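PDB 2HF9: probable hydrogenase maturation factor HypB, which probably acts as a low-activity GTPase needed to insert nickel into the metal centre of [NiFe] hydrogenases during their maturation. Local coordinates for residues A21-R24 with L25-N29; N29-L32 with L33-H36; K186-N189 with D190-I194. All coordinates share one frame; numbering follows the deposited sequence.

Interaction 1. Residues A21-R24 with L25-N29; sequences ANKR and LADKN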
ATOM      1  N   ALA A  21      -1.040  25.666   3.606  1.00 28.63           N
ATOM      2  CA  ALA A  21      -1.527  25.672   4.981  1.00 27.59           C
ATOM      3  C   ALA A  21      -0.867  24.570   5.815  1.00 26.82           C
ATOM      4  O   ALA A  21      -0.539  24.783   6.983  1.00 26.66           O
ATOM      5  CB  ALA A  21      -3.041  25.528   5.006  1.00 27.70           C
ATOM      6  N   ASN A  22      -0.678  23.400   5.207  1.00 25.89           N
ATOM      7  CA  ASN A  22       0.011  22.286   5.858  1.00 24.86           C
ATOM      8  C   ASN A  22       1.454  22.632   6.222  1.00 24.41           C
ATOM      9  O   ASN A  22       1.900  22.338   7.332  1.00 24.00           O
ATOM     10  CB  ASN A  22      -0.022  21.028   4.985  1.00 24.63           C
ATOM     11  CG  ASN A  22       0.595  19.823   5.680  1.00 24.06           C
ATOM     12  OD1 ASN A  22      -0.011  19.231   6.575  1.00 22.89           O
ATOM     13  ND2 ASN A  22       1.807  19.458   5.272  1.00 23.08           N
ATOM     14  N   LYS A  23       2.166  23.260   5.286  1.00 24.06           N
ATOM     15  CA  LYS A  23       3.568  23.652   5.485  1.00 24.01           C
ATOM     16  C   LYS A  23       3.729  24.621   6.658  1.00 23.43           C
ATOM     17  O   LYS A  23       4.659  24.478   7.455  1.00 23.39           O
ATOM     18  CB  LYS A  23       4.165  24.230   4.187  1.00 24.27           C
ATOM     19  CG  LYS A  23       5.595  24.804   4.294  1.00 25.42           C
ATOM     20  CD  LYS A  23       6.636  23.819   4.854  1.00 27.48           C
ATOM     21  CE  LYS A  23       7.121  22.804   3.825  1.00 28.68           C
ATOM     22  NZ  LYS A  23       6.238  21.604   3.733  1.00 29.09           N
ATOM     23  N   ARG A  24       2.818  25.588   6.765  1.00 22.90           N
ATOM     24  CA  ARG A  24       2.788  26.513   7.903  1.00 22.37           C
ATOM     25  C   ARG A  24       2.674  25.755   9.225  1.00 21.43           C
ATOM     26  O   ARG A  24       3.390  26.051  10.182  1.00 21.13           O
ATOM     27  CB  ARG A  24       1.624  27.507   7.787  1.00 22.52           C
ATOM     28  CG  ARG A  24       1.716  28.501   6.630  1.00 23.26           C
ATOM     29  CD  ARG A  24       0.772  29.695   6.828  1.00 23.37           C
ATOM     30  NE  ARG A  24      -0.592  29.300   7.194  1.00 26.23           N
ATOM     31  CZ  ARG A  24      -1.615  29.213   6.344  1.00 26.81           C
ATOM     32  NH1 ARG A  24      -1.453  29.491   5.056  1.00 27.62           N
ATOM     33  NH2 ARG A  24      -2.810  28.845   6.786  1.00 26.58           N
ATOM     34  N   LEU A  25       1.775  24.773   9.263  1.00 20.33           N
ATOM     35  CA  LEU A  25       1.535  23.995  10.474  1.00 19.34           C
ATOM     36  C   LEU A  25       2.698  23.056  10.780  1.00 18.77           C
ATOM     37  O   LEU A  25       3.026  22.828  11.944  1.00 18.25           O
ATOM     38  CB  LEU A  25       0.216  23.223  10.374  1.00 19.35           C
ATOM     39  CG  LEU A  25      -1.064  24.065  10.305  1.00 19.08           C
ATOM     40  CD1 LEU A  25      -2.287  23.172  10.357  1.00 18.57           C
ATOM     41  CD2 LEU A  25      -1.119  25.103  11.426  1.00 19.19           C
ATOM     42  N   ALA A  26       3.314  22.524   9.724  1.00 18.36           N
ATOM     43  CA  ALA A  26       4.502  21.679   9.849  1.00 18.15           C
ATOM     44  C   ALA A  26       5.671  22.437  10.475  1.00 18.08           C
ATOM     45  O   ALA A  26       6.359  21.913  11.353  1.00 18.05           O
ATOM     46  CB  ALA A  26       4.899  21.118   8.493  1.00 18.11           C
ATOM     47  N   ASP A  27       5.884  23.673  10.031  1.00 18.12           N
ATOM     48  CA  ASP A  27       6.956  24.511  10.569  1.00 18.28           C
ATOM     49  C   ASP A  27       6.708  24.854  12.030  1.00 17.95           C
ATOM     50  O   ASP A  27       7.645  24.897  12.827  1.00 18.14           O
ATOM     51  CB  ASP A  27       7.135  25.780   9.731  1.00 18.62           C
ATOM     52  CG  ASP A  27       7.829  25.516   8.404  1.00 19.97           C
ATOM     53  OD1 ASP A  27       8.503  24.469   8.265  1.00 20.88           O
ATOM     54  OD2 ASP A  27       7.701  26.361   7.490  1.00 21.65           O
ATOM     55  N   LYS A  28       5.440  25.082  12.371  1.00 17.65           N
ATOM     56  CA  LYS A  28       5.025  25.334  13.751  1.00 17.34           C
ATOM     57  C   LYS A  28       5.233  24.107  14.644  1.00 16.86           C
ATOM     58  O   LYS A  28       5.676  24.237  15.790  1.00 16.53           O
ATOM     59  CB  LYS A  28       3.571  25.806  13.792  1.00 17.44           C
ATOM     60  CG  LYS A  28       3.379  27.178  13.154  1.00 18.24           C
ATOM     61  CD  LYS A  28       1.918  27.578  13.056  1.00 18.99           C
ATOM     62  CE  LYS A  28       1.784  28.921  12.340  1.00 20.25           C
ATOM     63  NZ  LYS A  28       2.398  30.048  13.113  1.00 20.42           N
ATOM     64  N   ASN A  29       4.921  22.928  14.106  1.00 16.43           N
ATOM     65  CA  ASN A  29       5.189  21.658  14.782  1.00 16.25           C
ATOM     66  C   ASN A  29       6.678  21.478  15.070  1.00 16.23           C
ATOM     67  O   ASN A  29       7.048  21.122  16.187  1.00 15.95           O
ATOM     68  CB  ASN A  29       4.680  20.464  13.960  1.00 15.77           C
ATOM     69  CG  ASN A  29       3.160  20.415  13.847  1.00 15.90           C
ATOM     70  OD1 ASN A  29       2.436  21.156  14.521  1.00 14.55           O
ATOM     71  ND2 ASN A  29       2.670  19.523  12.986  1.00 14.57           N
TER

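Interaction 2. Residues N29-L32 with L33-H36; sequences NRKL and LNKH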
ATOM      1  N   ASN A  29       4.921  22.928  14.106  1.00 16.43           N
ATOM      2  CA  ASN A  29       5.189  21.658  14.782  1.00 16.25           C
ATOM      3  C   ASN A  29       6.678  21.478  15.070  1.00 16.23           C
ATOM      4  O   ASN A  29       7.048  21.122  16.187  1.00 15.95           O
ATOM      5  CB  ASN A  29       4.680  20.464  13.960  1.00 15.77           C
ATOM      6  CG  ASN A  29       3.160  20.415  13.847  1.00 15.90           C
ATOM      7  OD1 ASN A  29       2.436  21.156  14.521  1.00 14.55           O
ATOM      8  ND2 ASN A  29       2.670  19.523  12.986  1.00 14.57           N
ATOM      9  N   ARG A  30       7.520  21.722  14.060  1.00 16.48           N
ATOM     10  CA  ARG A  30       8.977  21.601  14.203  1.00 17.01           C
ATOM     11  C   ARG A  30       9.529  22.559  15.253  1.00 16.84           C
ATOM     12  O   ARG A  30      10.365  22.175  16.068  1.00 16.69           O
ATOM     13  CB  ARG A  30       9.696  21.824  12.867  1.00 16.99           C
ATOM     14  CG  ARG A  30      10.222  20.547  12.216  1.00 18.13           C
ATOM     15  CD  ARG A  30      10.961  20.821  10.908  1.00 17.94           C
ATOM     16  NE  ARG A  30      10.121  21.541   9.950  1.00 19.95           N
ATOM     17  CZ  ARG A  30       9.301  20.964   9.074  1.00 20.11           C
ATOM     18  NH1 ARG A  30       9.206  19.642   9.006  1.00 19.87           N
ATOM     19  NH2 ARG A  30       8.581  21.716   8.258  1.00 20.14           N
ATOM     20  N   LYS A  31       9.046  23.800  15.230  1.00 16.94           N
ATOM     21  CA  LYS A  31       9.427  24.798  16.224  1.00 17.25           C
ATOM     22  C   LYS A  31       9.034  24.364  17.640  1.00 16.96           C
ATOM     23  O   LYS A  31       9.839  24.472  18.568  1.00 16.76           O
ATOM     24  CB  LYS A  31       8.863  26.183  15.835  1.00 17.68           C
ATOM     25  CG  LYS A  31       8.891  27.313  16.897  1.00 19.35           C
ATOM     26  CD  LYS A  31      10.114  27.335  17.834  1.00 21.74           C
ATOM     27  CE  LYS A  31      11.453  27.240  17.119  1.00 22.79           C
ATOM     28  NZ  LYS A  31      12.407  26.446  17.946  1.00 23.21           N
ATOM     29  N   LEU A  32       7.817  23.844  17.796  1.00 16.78           N
ATOM     30  CA  LEU A  32       7.353  23.345  19.092  1.00 16.55           C
ATOM     31  C   LEU A  32       8.225  22.191  19.588  1.00 16.40           C
ATOM     32  O   LEU A  32       8.599  22.144  20.762  1.00 16.31           O
ATOM     33  CB  LEU A  32       5.877  22.922  19.025  1.00 16.43           C
ATOM     34  CG  LEU A  32       5.247  22.280  20.271  1.00 16.74           C
ATOM     35  CD1 LEU A  32       5.135  23.265  21.434  1.00 16.36           C
ATOM     36  CD2 LEU A  32       3.882  21.676  19.943  1.00 16.74           C
ATOM     37  N   LEU A  33       8.544  21.267  18.685  1.00 16.27           N
ATOM     38  CA  LEU A  33       9.401  20.130  19.010  1.00 16.16           C
ATOM     39  C   LEU A  33      10.811  20.578  19.407  1.00 16.22           C
ATOM     40  O   LEU A  33      11.345  20.115  20.420  1.00 16.15           O
ATOM     41  CB  LEU A  33       9.449  19.139  17.842  1.00 16.15           C
ATOM     42  CG  LEU A  33       8.139  18.416  17.503  1.00 15.95           C
ATOM     43  CD1 LEU A  33       8.220  17.811  16.116  1.00 16.28           C
ATOM     44  CD2 LEU A  33       7.778  17.354  18.532  1.00 16.33           C
ATOM     45  N   ASN A  34      11.392  21.487  18.619  1.00 16.31           N
ATOM     46  CA  ASN A  34      12.728  22.040  18.895  1.00 16.68           C
ATOM     47  C   ASN A  34      12.809  22.766  20.236  1.00 16.93           C
ATOM     48  O   ASN A  34      13.823  22.690  20.937  1.00 16.83           O
ATOM     49  CB  ASN A  34      13.179  22.978  17.770  1.00 16.67           C
ATOM     50  CG  ASN A  34      13.534  22.236  16.490  1.00 16.74           C
ATOM     51  OD1 ASN A  34      13.922  21.070  16.519  1.00 16.54           O
ATOM     52  ND2 ASN A  34      13.409  22.921  15.357  1.00 17.26           N
ATOM     53  N   LYS A  35      11.726  23.458  20.573  1.00 17.08           N
ATOM     54  CA  LYS A  35      11.573  24.184  21.828  1.00 17.33           C
ATOM     55  C   LYS A  35      11.686  23.237  23.019  1.00 17.06           C
ATOM     56  O   LYS A  35      12.243  23.595  24.059  1.00 16.74           O
ATOM     57  CB  LYS A  35      10.202  24.859  21.832  1.00 17.60           C
ATOM     58  CG  LYS A  35      10.175  26.314  22.267  1.00 19.42           C
ATOM     59  CD  LYS A  35       9.162  27.115  21.422  1.00 21.06           C
ATOM     60  CE  LYS A  35       7.794  26.416  21.328  1.00 22.24           C
ATOM     61  NZ  LYS A  35       7.058  26.716  20.049  1.00 22.31           N
ATOM     62  N   HIS A  36      11.167  22.022  22.849  1.00 16.88           N
ATOM     63  CA  HIS A  36      11.176  21.010  23.900  1.00 16.84           C
ATOM     64  C   HIS A  36      12.232  19.920  23.701  1.00 16.37           C
ATOM     65  O   HIS A  36      12.235  18.921  24.422  1.00 16.27           O
ATOM     66  CB  HIS A  36       9.786  20.397  24.056  1.00 17.25           C
ATOM     67  CG  HIS A  36       8.745  21.379  24.491  1.00 18.61           C
ATOM     68  ND1 HIS A  36       8.616  21.791  25.801  1.00 20.32           N
ATOM     69  CD2 HIS A  36       7.793  22.041  23.793  1.00 19.97           C
ATOM     70  CE1 HIS A  36       7.624  22.659  25.890  1.00 20.09           C
ATOM     71  NE2 HIS A  36       7.111  22.831  24.685  1.00 20.16           N
TER

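Interaction 3. Residues K186-N189 with D190-I194; sequences KMEN and DAKRI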
ATOM      1  N   LYS A 186      19.492  -4.547  -6.981  1.00 13.77           N
ATOM      2  CA  LYS A 186      18.742  -3.668  -7.880  1.00 13.32           C
ATOM      3  C   LYS A 186      17.962  -2.613  -7.094  1.00 12.88           C
ATOM      4  O   LYS A 186      18.022  -1.427  -7.415  1.00 12.45           O
ATOM      5  CB  LYS A 186      17.783  -4.469  -8.768  1.00 13.30           C
ATOM      6  CG  LYS A 186      16.906  -3.603  -9.678  1.00 14.65           C
ATOM      7  CD  LYS A 186      15.726  -4.383 -10.229  1.00 17.19           C
ATOM      8  CE  LYS A 186      14.807  -3.497 -11.064  1.00 18.58           C
ATOM      9  NZ  LYS A 186      14.030  -2.520 -10.243  1.00 19.72           N
ATOM     10  N   MET A 187      17.234  -3.050  -6.067  1.00 12.39           N
ATOM     11  CA  MET A 187      16.419  -2.135  -5.264  1.00 11.96           C
ATOM     12  C   MET A 187      17.285  -1.075  -4.586  1.00 11.93           C
ATOM     13  O   MET A 187      16.930   0.101  -4.567  1.00 11.44           O
ATOM     14  CB  MET A 187      15.604  -2.900  -4.221  1.00 12.02           C
ATOM     15  CG  MET A 187      14.594  -3.858  -4.819  1.00 11.98           C
ATOM     16  SD  MET A 187      13.675  -4.802  -3.579  1.00 12.09           S
ATOM     17  CE  MET A 187      12.530  -3.566  -2.961  1.00 12.56           C
ATOM     18  N   GLU A 188      18.422  -1.504  -4.042  1.00 12.07           N
ATOM     19  CA  GLU A 188      19.356  -0.601  -3.375  1.00 12.59           C
ATOM     20  C   GLU A 188      19.891   0.460  -4.341  1.00 12.70           C
ATOM     21  O   GLU A 188      19.993   1.637  -3.982  1.00 12.27           O
ATOM     22  CB  GLU A 188      20.500  -1.394  -2.745  1.00 12.41           C
ATOM     23  CG  GLU A 188      21.505  -0.551  -1.978  1.00 12.85           C
ATOM     24  CD  GLU A 188      22.678  -1.360  -1.462  1.00 13.54           C
ATOM     25  OE1 GLU A 188      23.003  -2.403  -2.075  1.00 14.05           O
ATOM     26  OE2 GLU A 188      23.283  -0.942  -0.452  1.00 14.38           O
ATOM     27  N   ASN A 189      20.224   0.033  -5.560  1.00 12.96           N
ATOM     28  CA  ASN A 189      20.650   0.957  -6.616  1.00 13.51           C
ATOM     29  C   ASN A 189      19.538   1.887  -7.089  1.00 13.33           C
ATOM     30  O   ASN A 189      19.780   3.072  -7.327  1.00 13.32           O
ATOM     31  CB  ASN A 189      21.261   0.197  -7.794  1.00 14.05           C
ATOM     32  CG  ASN A 189      22.696  -0.188  -7.541  1.00 14.93           C
ATOM     33  OD1 ASN A 189      23.488   0.624  -7.061  1.00 18.20           O
ATOM     34  ND2 ASN A 189      23.041  -1.428  -7.846  1.00 16.41           N
ATOM     35  N   ASP A 190      18.322   1.350  -7.206  1.00 13.17           N
ATOM     36  CA  ASP A 190      17.142   2.156  -7.522  1.00 13.11           C
ATOM     37  C   ASP A 190      16.995   3.314  -6.536  1.00 12.83           C
ATOM     38  O   ASP A 190      16.813   4.460  -6.943  1.00 12.46           O
ATOM     39  CB  ASP A 190      15.862   1.306  -7.493  1.00 13.28           C
ATOM     40  CG  ASP A 190      15.747   0.342  -8.672  1.00 14.60           C
ATOM     41  OD1 ASP A 190      14.897  -0.570  -8.592  1.00 15.17           O
ATOM     42  OD2 ASP A 190      16.480   0.486  -9.675  1.00 16.19           O
ATOM     43  N   ALA A 191      17.077   2.999  -5.241  1.00 12.52           N
ATOM     44  CA  ALA A 191      16.906   3.983  -4.173  1.00 12.45           C
ATOM     45  C   ALA A 191      17.993   5.056  -4.201  1.00 12.49           C
ATOM     46  O   ALA A 191      17.698   6.243  -4.100  1.00 12.56           O
ATOM     47  CB  ALA A 191      16.877   3.287  -2.815  1.00 12.19           C
ATOM     48  N   LYS A 192      19.246   4.625  -4.341  1.00 12.79           N
ATOM     49  CA  LYS A 192      20.387   5.541  -4.398  1.00 13.26           C
ATOM     50  C   LYS A 192      20.315   6.488  -5.604  1.00 13.32           C
ATOM     51  O   LYS A 192      20.647   7.668  -5.493  1.00 12.88           O
ATOM     52  CB  LYS A 192      21.692   4.756  -4.454  1.00 13.74           C
ATOM     53  CG  LYS A 192      22.130   4.115  -3.151  1.00 14.53           C
ATOM     54  CD  LYS A 192      23.398   3.309  -3.394  1.00 17.45           C
ATOM     55  CE  LYS A 192      23.960   2.724  -2.117  1.00 18.85           C
ATOM     56  NZ  LYS A 192      25.218   1.974  -2.401  1.00 21.06           N
ATOM     57  N   ARG A 193      19.881   5.952  -6.745  1.00 13.39           N
ATOM     58  CA  ARG A 193      19.815   6.707  -7.998  1.00 13.65           C
ATOM     59  C   ARG A 193      18.671   7.718  -7.981  1.00 13.46           C
ATOM     60  O   ARG A 193      18.833   8.850  -8.423  1.00 13.32           O
ATOM     61  CB  ARG A 193      19.674   5.757  -9.195  1.00 13.76           C
ATOM     62  CG  ARG A 193      19.504   6.448 -10.554  1.00 14.32           C
ATOM     63  CD  ARG A 193      19.319   5.447 -11.695  1.00 14.47           C
ATOM     64  NE  ARG A 193      18.093   4.656 -11.568  1.00 15.33           N
ATOM     65  CZ  ARG A 193      18.053   3.378 -11.196  1.00 14.92           C
ATOM     66  NH1 ARG A 193      19.168   2.723 -10.896  1.00 15.43           N
ATOM     67  NH2 ARG A 193      16.890   2.753 -11.120  1.00 15.42           N
ATOM     68  N   ILE A 194      17.520   7.301  -7.464  1.00 13.46           N
ATOM     69  CA  ILE A 194      16.336   8.161  -7.419  1.00 13.54           C
ATOM     70  C   ILE A 194      16.475   9.253  -6.354  1.00 13.43           C
ATOM     71  O   ILE A 194      16.045  10.388  -6.565  1.00 13.58           O
ATOM     72  CB  ILE A 194      15.044   7.321  -7.254  1.00 13.69           C
ATOM     73  CG1 ILE A 194      14.800   6.503  -8.529  1.00 14.30           C
ATOM     74  CG2 ILE A 194      13.835   8.209  -6.958  1.00 13.99           C
ATOM     75  CD1 ILE A 194      13.828   5.340  -8.376  1.00 14.82           C
TER

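Interaction 1. Residues A21-R24 with L25-N29
The carboxylate of D27 lies against the K23 side chain one turn back along helix 18-35, with K23 CD standing 3.8 Å from D27 OD2 and almost as close to D27 OD1. A second flat group, the guanidinium of R24, has A21 CA over one face, 3.7 Å above the plane and displaced toward the rim. The R24 chain bends about CG–CD (chi3 -48°), which brings the guanidinium back over A21. Aliphatic carbon, not the ammonium, is what K23 offers the acid: the lysine chain bends at each torsion from CB–CG outward, and K23 NZ ends 5.8 Å from D27 OD1. The lysine instead makes a long, weak ion pair with D137, while D27 OD1 has its salt bridge with R30 further along the helix.

The backbone holds the two segments in the regular i to i+4 pattern, through L25 N to A21 O, A26 N to N22 O, D27 N to K23 O and K28 N to R24 O. Of these the A26 N–N22 O bond is the shortest at 2.8 Å. Side chains then lean on the same carbonyls. L25 has CG beside its backbone N (chi1 -65°), which lays the branch carbon, L25 CG, 3.4 Å from A21 O. K28 turns the same way and runs its methylenes past R24 O, K28 CG coming to 3.2 Å.

R24, D27 and K28 line the exposed side of the helix; N22, A26 and N29 are buried. N22 bonds D137 O and A104 N through its amide, and N29 ND2 reaches L138 O and A104 O. L25 and A26 pack on A104, and L25 also touches the zinc ligand H105, so this part of helix 18-35 lies against helix 104-111 beside the bound zinc ion.

Interaction 2. Residues N29-L32 with L33-H36
R30 O receives the backbone N of N34 at 2.8 Å, a nearly straight bond (N-H...O angle 164°) that is the shortest across this last full turn of helix 18-35. The N34 side chain folds back over the same carbonyl. With CG beside the backbone N (chi1 -72°), N34 CG comes to 3.2 Å from R30 O, but the amide nitrogen is badly angled for bonding to it, and the polar anchor of N34 is H141, through OD1.

L33 N and K35 N continue the pattern with N29 O and K31 O, after which it weakens. H36 N makes weak bonds to both L32 O and L33 O as the chain leaves helical geometry. The imidazole of H36 lies beside the first of these carbonyls: its edge atom H36 CD2 is 3.1 Å from L32 O, which is near the ring plane, and L32 CD1 sits in plane at the ring edge, 3.8 Å from H36 CD2. H36 ND1 is hydrogen-bonded to D117.

K31 and K35 cross at about a right angle, K31 CD meeting K35 CD at 3.7 Å. K35 NZ comes back over the previous turn to 3.5 Å from L32 CA. R30, by contrast, sends its guanidinium to D137 and T140 O.

The lysine methylenes pack while K31 NZ and K35 NZ stay 5.8 Å apart; any repulsion is probably eased by solvent at this exposed surface. The charge of R30 is probably balanced by its acidic partners, and the imidazole edge is likely to add only a modest C-H contact to L32 O.

Interaction 3. Residues K186-N189 with D190-I194
K186 and D190 cross obliquely, one turn apart on helix 184-194. K186 CG is anti to the backbone N (chi1 177°) and the chain runs extended until its final bend, which swings K186 NZ onto D190 OD1 at 2.7 Å, using the syn lone pair of that oxygen. R193 takes the other oxygen differently: R193 NH2 meets D190 OD2 at 2.7 Å from above the carboxylate plane, 38° out of it. Each oxygen of the buried acid thus carries one cation, and the two cations stand 6.1 Å apart between K186 NZ and R193 NH2.

With an alanine at D190, K186 is likely to lose one of its acidic partners and the R193 guanidinium to be left free to turn. E188 and K192 behave otherwise, lying side by side and pointing the same way, with E188 OE2 4.0 Å from K192 NZ, beyond a salt bridge.

The K186 ammonium also bridges to D154 and E157 and bonds D153 O. M187 and A191 pack on strand 168-172, A191, E188 and K192 on strand 199-202, and I194 on helix 160-163, so the helix covers edge strand 199-202 and the adjacent strand 168-172 of the P-loop domain's parallel sheet.

Interactions 1 and 2 are successive stretches of helix 18-35 and its C-terminal end and share N29, whereas interaction 3 belongs to helix 184-194, about 31 and 33 Å away between centres. All three are partly buried, with one side of the helix against the protein and the other exposed. In the first two the charged ends pair mainly beyond the short segments themselves: D27 of interaction 1 and R30 of interaction 2 are mated to each other. Interaction 3 centres its ionic network on a buried aspartate within the helix, and K186 extends it to acids of a neighbouring loop. Interaction 1 sits beside the zinc site, interaction 2 ends the helix, and interaction 3 packs on the sheet of the nucleotide-binding domain.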